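Local coordinates for signal recognition particle 54 kDa protein (Aeropyrum pernix, PDB 7EPK) that is the SRP54 protein of the signal recognition particle, built from a helical bundle, a P-loop GTPase domain and a helical signal peptide binding domain, at residues Thr328-Leu333 / Arg372-Ile377; Glu378-Glu383 / Arg397-Gly402. All blocks are in the same frame, centred on the assembly; numbering follows the deposited sequence.

Contact 1 (Thr328-Leu333 / Arg372-Ile377)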
loop_
_atom_site.group_PDB
_atom_site.type_symbol
_atom_site.label_atom_id
_atom_site.label_comp_id
_atom_site.label_asym_id
_atom_site.label_seq_id
_atom_site.Cartn_x
_atom_site.Cartn_y
_atom_site.Cartn_z
ATOM N N THR A 328 3.399 -33.639 -1.929
ATOM C CA THR A 328 4.655 -33.358 -1.185
ATOM C C THR A 328 5.639 -32.710 -2.147
ATOM O O THR A 328 6.118 -31.616 -1.845
ATOM C CB THR A 328 5.249 -34.635 -0.591
ATOM O OG1 THR A 328 4.334 -35.116 0.393
ATOM C CG2 THR A 328 6.618 -34.423 0.014
ATOM N N ILE A 329 5.889 -33.380 -3.274
ATOM C CA ILE A 329 6.832 -32.924 -4.344
ATOM C C ILE A 329 6.366 -31.564 -4.890
ATOM O O ILE A 329 7.205 -30.657 -5.070
ATOM C CB ILE A 329 6.962 -33.975 -5.467
ATOM C CG1 ILE A 329 7.469 -35.311 -4.924
ATOM C CG2 ILE A 329 7.836 -33.443 -6.594
ATOM C CD1 ILE A 329 7.711 -36.347 -5.992
ATOM N N TYR A 330 5.074 -31.414 -5.149
ATOM C CA TYR A 330 4.525 -30.136 -5.650
ATOM C C TYR A 330 4.830 -29.002 -4.664
ATOM O O TYR A 330 5.202 -27.920 -5.129
ATOM C CB TYR A 330 3.022 -30.237 -5.873
ATOM C CG TYR A 330 2.463 -28.998 -6.507
ATOM C CD1 TYR A 330 2.461 -28.852 -7.879
ATOM C CD2 TYR A 330 1.980 -27.957 -5.745
ATOM C CE1 TYR A 330 1.936 -27.723 -8.485
ATOM C CE2 TYR A 330 1.461 -26.818 -6.334
ATOM C CZ TYR A 330 1.433 -26.698 -7.710
ATOM O OH TYR A 330 0.908 -25.587 -8.310
ATOM N N ARG A 331 4.653 -29.242 -3.358
ATOM C CA ARG A 331 4.864 -28.230 -2.291
ATOM C C ARG A 331 6.365 -27.991 -2.149
ATOM O O ARG A 331 6.763 -26.818 -1.928
ATOM C CB ARG A 331 4.269 -28.681 -0.952
ATOM C CG ARG A 331 2.757 -28.540 -0.859
ATOM C CD ARG A 331 2.236 -28.769 0.551
ATOM N NE ARG A 331 0.802 -29.057 0.543
ATOM C CZ ARG A 331 0.260 -30.274 0.536
ATOM N NH1 ARG A 331 -1.056 -30.412 0.498
ATOM N NH2 ARG A 331 1.029 -31.349 0.569
ATOM N N GLN A 332 7.142 -29.076 -2.261
ATOM C CA GLN A 332 8.626 -29.077 -2.224
ATOM C C GLN A 332 9.159 -28.184 -3.347
ATOM O O GLN A 332 9.978 -27.319 -3.046
ATOM C CB GLN A 332 9.151 -30.503 -2.356
ATOM C CG GLN A 332 10.664 -30.612 -2.210
ATOM C CD GLN A 332 11.119 -32.032 -2.421
ATOM O OE1 GLN A 332 10.706 -32.943 -1.701
ATOM N NE2 GLN A 332 11.936 -32.220 -3.447
ATOM N N LEU A 333 8.687 -28.366 -4.582
ATOM C CA LEU A 333 9.170 -27.603 -5.764
ATOM C C LEU A 333 8.801 -26.132 -5.577
ATOM O O LEU A 333 9.721 -25.286 -5.656
ATOM C CB LEU A 333 8.571 -28.173 -7.055
ATOM C CG LEU A 333 8.954 -29.621 -7.372
ATOM C CD1 LEU A 333 8.084 -30.207 -8.477
ATOM C CD2 LEU A 333 10.423 -29.727 -7.731
ATOM N N ARG A 372 8.585 -27.220 -14.880
ATOM C CA ARG A 372 7.992 -28.200 -15.830
ATOM C C ARG A 372 7.290 -29.271 -14.994
ATOM O O ARG A 372 6.142 -29.637 -15.314
ATOM C CB ARG A 372 9.053 -28.849 -16.738
ATOM C CG ARG A 372 9.573 -27.993 -17.893
ATOM C CD ARG A 372 10.331 -28.828 -18.927
ATOM N NE ARG A 372 11.402 -29.662 -18.369
ATOM C CZ ARG A 372 12.659 -29.270 -18.162
ATOM N NH1 ARG A 372 13.040 -28.039 -18.463
ATOM N NH2 ARG A 372 13.531 -30.109 -17.631
ATOM N N TRP A 373 7.973 -29.747 -13.951
ATOM C CA TRP A 373 7.457 -30.781 -13.024
ATOM C C TRP A 373 6.167 -30.290 -12.373
ATOM O O TRP A 373 5.248 -31.113 -12.235
ATOM C CB TRP A 373 8.530 -31.141 -12.002
ATOM C CG TRP A 373 9.555 -32.058 -12.580
ATOM C CD1 TRP A 373 9.710 -32.379 -13.896
ATOM C CD2 TRP A 373 10.581 -32.767 -11.866
ATOM N NE1 TRP A 373 10.754 -33.245 -14.052
ATOM C CE2 TRP A 373 11.314 -33.500 -12.824
ATOM C CE3 TRP A 373 10.962 -32.857 -10.518
ATOM C CZ2 TRP A 373 12.390 -34.319 -12.466
ATOM C CZ3 TRP A 373 12.024 -33.669 -10.166
ATOM C CH2 TRP A 373 12.729 -34.389 -11.131
ATOM N N MET A 374 6.089 -29.000 -12.027
ATOM C CA MET A 374 4.883 -28.412 -11.395
ATOM C C MET A 374 3.735 -28.414 -12.416
ATOM O O MET A 374 2.633 -28.869 -12.059
ATOM C CB MET A 374 5.159 -27.027 -10.795
ATOM C CG MET A 374 5.775 -27.117 -9.372
ATOM S SD MET A 374 6.293 -25.540 -8.576
ATOM C CE MET A 374 4.794 -24.588 -8.819
ATOM N N ALA A 375 3.992 -28.033 -13.667
ATOM C CA ALA A 375 2.989 -28.023 -14.769
ATOM C C ALA A 375 2.434 -29.434 -14.964
ATOM O O ALA A 375 1.203 -29.574 -15.107
ATOM C CB ALA A 375 3.623 -27.520 -16.043
ATOM N N ILE A 376 3.345 -30.416 -14.985
ATOM C CA ILE A 376 3.069 -31.881 -15.091
ATOM C C ILE A 376 2.042 -32.267 -14.023
ATOM O O ILE A 376 1.011 -32.814 -14.391
ATOM C CB ILE A 376 4.367 -32.706 -14.928
ATOM C CG1 ILE A 376 5.343 -32.535 -16.097
ATOM C CG2 ILE A 376 4.039 -34.168 -14.668
ATOM C CD1 ILE A 376 5.070 -33.439 -17.270
ATOM N N ILE A 377 2.361 -32.025 -12.746
ATOM C CA ILE A 377 1.527 -32.417 -11.571
ATOM C C ILE A 377 0.155 -31.752 -11.728
ATOM O O ILE A 377 -0.878 -32.408 -11.514
ATOM C CB ILE A 377 2.214 -32.039 -10.239
ATOM C CG1 ILE A 377 3.536 -32.780 -10.035
ATOM C CG2 ILE A 377 1.291 -32.304 -9.065
ATOM C CD1 ILE A 377 4.369 -32.211 -8.940
#
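Helices 328-333 and 372-377 run roughly antiparallel, with axes 9.8 Å apart at an angle of 144°, and Tyr330 and Met374 face each other at the nearest backbone approach. No hydrogen bond joins the two segments, and the contact is made of apolar side chains. With CG anti to its backbone N (chi1 -174°), Tyr330 puts its ring beside Met374 and Ile377. CD1 of Tyr330 touches CG2 of Ile377 at 3.8 Å. CE1 of Tyr330 lies 4.0 Å from CG of Met374. The backbone O of Met374 sits at the edge of the same ring, near its plane. The Met374 chain bends at its last torsion (chi3 50°), which turns CE toward CZ and OH of Tyr330. SD of Met374 is 5.1 Å from the centroid of the Tyr330 ring, a Met-aromatic contact. The hydroxyl of Tyr330 is hydrogen-bonded to Glu378, just past the second segment.

Leu333 fills the other part of the interface. CD1 of Leu333 rests 3.7 Å from CB of Trp373, and the two side chains cross at about a right angle. CB of Leu333 meets CG of Met374 at 3.8 Å, where the two side chains slide past each other in opposite directions. CD1 of Ile377 comes close to CB of Tyr330 and lies 4.2 Å from CD1 of Leu333. Tyr417 and Leu413 of helix 409-423 extend this apolar layer beside Ile329 and Ile377. The whole is antiparallel helix packing in the hydrophobic core of the all-helical signal peptide binding domain, or M domain.

Contact 2 (Glu378-Glu383 / Arg397-Gly402)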
loop_
_atom_site.group_PDB
_atom_site.type_symbol
_atom_site.label_atom_id
_atom_site.label_comp_id
_atom_site.label_asym_id
_atom_site.label_seq_id
_atom_site.Cartn_x
_atom_site.Cartn_y
_atom_site.Cartn_z
ATOM N N GLU A 378 0.133 -30.493 -12.144
ATOM C CA GLU A 378 -1.133 -29.729 -12.285
ATOM C C GLU A 378 -2.047 -30.400 -13.322
ATOM O O GLU A 378 -3.263 -30.184 -13.234
ATOM C CB GLU A 378 -0.824 -28.268 -12.603
ATOM C CG GLU A 378 -0.198 -27.508 -11.448
ATOM C CD GLU A 378 0.319 -26.135 -11.825
ATOM O OE1 GLU A 378 1.093 -25.546 -11.040
ATOM O OE2 GLU A 378 -0.054 -25.662 -12.902
ATOM N N SER A 379 -1.502 -31.186 -14.260
ATOM C CA SER A 379 -2.256 -31.824 -15.386
ATOM C C SER A 379 -2.673 -33.265 -15.028
ATOM O O SER A 379 -3.599 -33.784 -15.671
ATOM C CB SER A 379 -1.477 -31.768 -16.702
ATOM O OG SER A 379 -1.262 -30.423 -17.126
ATOM N N MET A 380 -2.052 -33.881 -14.022
ATOM C CA MET A 380 -2.474 -35.197 -13.482
ATOM C C MET A 380 -3.882 -35.083 -12.878
ATOM O O MET A 380 -4.138 -34.085 -12.216
ATOM C CB MET A 380 -1.518 -35.637 -12.377
ATOM C CG MET A 380 -0.083 -35.739 -12.807
ATOM S SD MET A 380 0.858 -36.530 -11.503
ATOM C CE MET A 380 2.427 -36.863 -12.296
ATOM N N THR A 381 -4.737 -36.101 -13.041
ATOM C CA THR A 381 -6.074 -36.194 -12.384
ATOM C C THR A 381 -5.882 -36.283 -10.867
ATOM O O THR A 381 -4.791 -36.656 -10.394
ATOM C CB THR A 381 -6.920 -37.395 -12.856
ATOM O OG1 THR A 381 -6.500 -38.604 -12.231
ATOM C CG2 THR A 381 -6.864 -37.655 -14.342
ATOM N N TYR A 382 -6.932 -36.001 -10.110
ATOM C CA TYR A 382 -6.914 -36.151 -8.634
ATOM C C TYR A 382 -6.594 -37.603 -8.271
ATOM O O TYR A 382 -5.939 -37.812 -7.248
ATOM C CB TYR A 382 -8.238 -35.676 -8.032
ATOM C CG TYR A 382 -8.446 -34.193 -8.173
ATOM C CD1 TYR A 382 -7.671 -33.294 -7.459
ATOM C CD2 TYR A 382 -9.363 -33.690 -9.072
ATOM C CE1 TYR A 382 -7.847 -31.924 -7.600
ATOM C CE2 TYR A 382 -9.542 -32.331 -9.233
ATOM C CZ TYR A 382 -8.793 -31.437 -8.488
ATOM O OH TYR A 382 -8.984 -30.092 -8.656
ATOM N N GLU A 383 -7.079 -38.554 -9.065
ATOM C CA GLU A 383 -6.828 -40.006 -8.874
ATOM C C GLU A 383 -5.351 -40.293 -9.141
ATOM O O GLU A 383 -4.698 -40.946 -8.314
ATOM C CB GLU A 383 -7.692 -40.836 -9.817
ATOM C CG GLU A 383 -7.529 -42.331 -9.641
ATOM C CD GLU A 383 -8.278 -43.122 -10.694
ATOM O OE1 GLU A 383 -7.754 -43.168 -11.807
ATOM O OE2 GLU A 383 -9.391 -43.661 -10.417
ATOM N N ARG A 397 1.176 -39.835 -21.753
ATOM C CA ARG A 397 0.926 -39.074 -23.002
ATOM C C ARG A 397 -0.046 -37.922 -22.702
ATOM O O ARG A 397 0.349 -36.773 -22.933
ATOM C CB ARG A 397 0.438 -40.029 -24.098
ATOM C CG ARG A 397 0.101 -39.359 -25.424
ATOM C CD ARG A 397 1.294 -38.767 -26.160
ATOM N NE ARG A 397 0.880 -37.855 -27.225
ATOM C CZ ARG A 397 1.697 -37.257 -28.092
ATOM N NH1 ARG A 397 3.005 -37.466 -28.044
ATOM N NH2 ARG A 397 1.194 -36.451 -29.012
ATOM N N ARG A 398 -1.249 -38.201 -22.184
ATOM C CA ARG A 398 -2.280 -37.150 -21.913
ATOM C C ARG A 398 -1.649 -36.048 -21.060
ATOM O O ARG A 398 -1.934 -34.863 -21.336
ATOM C CB ARG A 398 -3.531 -37.685 -21.199
ATOM C CG ARG A 398 -4.600 -36.628 -20.911
ATOM C CD ARG A 398 -5.750 -37.068 -19.996
ATOM N NE ARG A 398 -5.310 -37.703 -18.749
ATOM C CZ ARG A 398 -4.821 -37.065 -17.686
ATOM N NH1 ARG A 398 -4.705 -35.749 -17.684
ATOM N NH2 ARG A 398 -4.433 -37.748 -16.625
ATOM N N ILE A 399 -0.820 -36.435 -20.085
ATOM C CA ILE A 399 -0.189 -35.513 -19.095
ATOM C C ILE A 399 0.743 -34.559 -19.856
ATOM O O ILE A 399 0.604 -33.329 -19.688
ATOM C CB ILE A 399 0.497 -36.323 -17.971
ATOM C CG1 ILE A 399 -0.537 -37.051 -17.107
ATOM C CG2 ILE A 399 1.408 -35.452 -17.120
ATOM C CD1 ILE A 399 0.050 -38.075 -16.170
ATOM N N ALA A 400 1.600 -35.102 -20.722
ATOM C CA ALA A 400 2.562 -34.344 -21.563
ATOM C C ALA A 400 1.873 -33.223 -22.364
ATOM O O ALA A 400 2.456 -32.117 -22.445
ATOM C CB ALA A 400 3.282 -35.297 -22.485
ATOM N N ILE A 401 0.699 -33.500 -22.952
ATOM C CA ILE A 401 -0.083 -32.560 -23.823
ATOM C C ILE A 401 -0.579 -31.391 -22.972
ATOM O O ILE A 401 -0.254 -30.247 -23.312
ATOM C CB ILE A 401 -1.264 -33.268 -24.531
ATOM C CG1 ILE A 401 -0.845 -33.937 -25.848
ATOM C CG2 ILE A 401 -2.434 -32.306 -24.755
ATOM C CD1 ILE A 401 0.172 -35.059 -25.712
ATOM N N GLY A 402 -1.344 -31.693 -21.921
ATOM C CA GLY A 402 -1.980 -30.701 -21.042
ATOM C C GLY A 402 -0.972 -29.695 -20.517
ATOM O O GLY A 402 -1.378 -28.524 -20.296
#
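Arg398 reaches across to Thr381, and NH2 of Arg398 lies 3.3 Å from the CG2 methyl of Thr381. The two side chains cross at about a right angle. Here the turn between helices 367-379 and 382-386 packs on helix 393-402, within the helical signal peptide binding domain. Thr381 is the N-cap of helix 382-386, and its OG1 accepts a hydrogen bond from the backbone N of Glu384. With chi1 at 79°, OG1 stands between the backbone N and the carbonyl carbon of Thr381, while CG2 is anti to that carbonyl.

The Arg398 chain bends at chi3 on its way to the turn. NH1 of Arg398 gives a hydrogen bond of 3.0 Å to the backbone O of Ser379. The bond is fairly straight, with an N-H...O angle of 161°. The acceptor lies in the guanidinium plane, whereas the donor is tilted 26° from the carbonyl plane. NH2 forms a salt bridge with Glu384. Arg398 thus links helix 393-402 both to the turn, at Ser379, and to helix 382-386, at Glu384, and the acid probably offsets its charge.

Beside these polar bonds lies an apolar pair. CG of Met380 meets CD1 of Ile399 at 4.1 Å, and the side chains approach at a slant. Ile391 touches both, and helix 409-423 adds Leu414 against Met380 and Val410 against Ile399. Ser379 packs on the backbone of helix 397-402. CB of Ser379 is 4.0 Å from O of Ile399, and OG of Ser379, which has a weak hydrogen bond to O of Ala375, is 3.5 Å from C of Gly402.

How the contacts relate
From the N terminus, the chain passes through helix 326-337, and contact 1 brings helix 367-379 back against it, closing a loop of 38 residues. Contact 2 follows in series and closes a shorter loop of 13 residues through helix 382-386 to helix 393-402. The two loops neither nest nor cross. Helix 367-379 serves both, and their centres are 12 Å apart. They also touch directly, through the hydrogen bond from the Tyr330 hydroxyl into segment 378-383 and where Ile376 O packs on Ile399 CG2. Helix 409-423 borders both contacts. Together they join helices 326-337, 367-379 and 393-402, with the turn into helix 382-386, within the signal peptide binding domain.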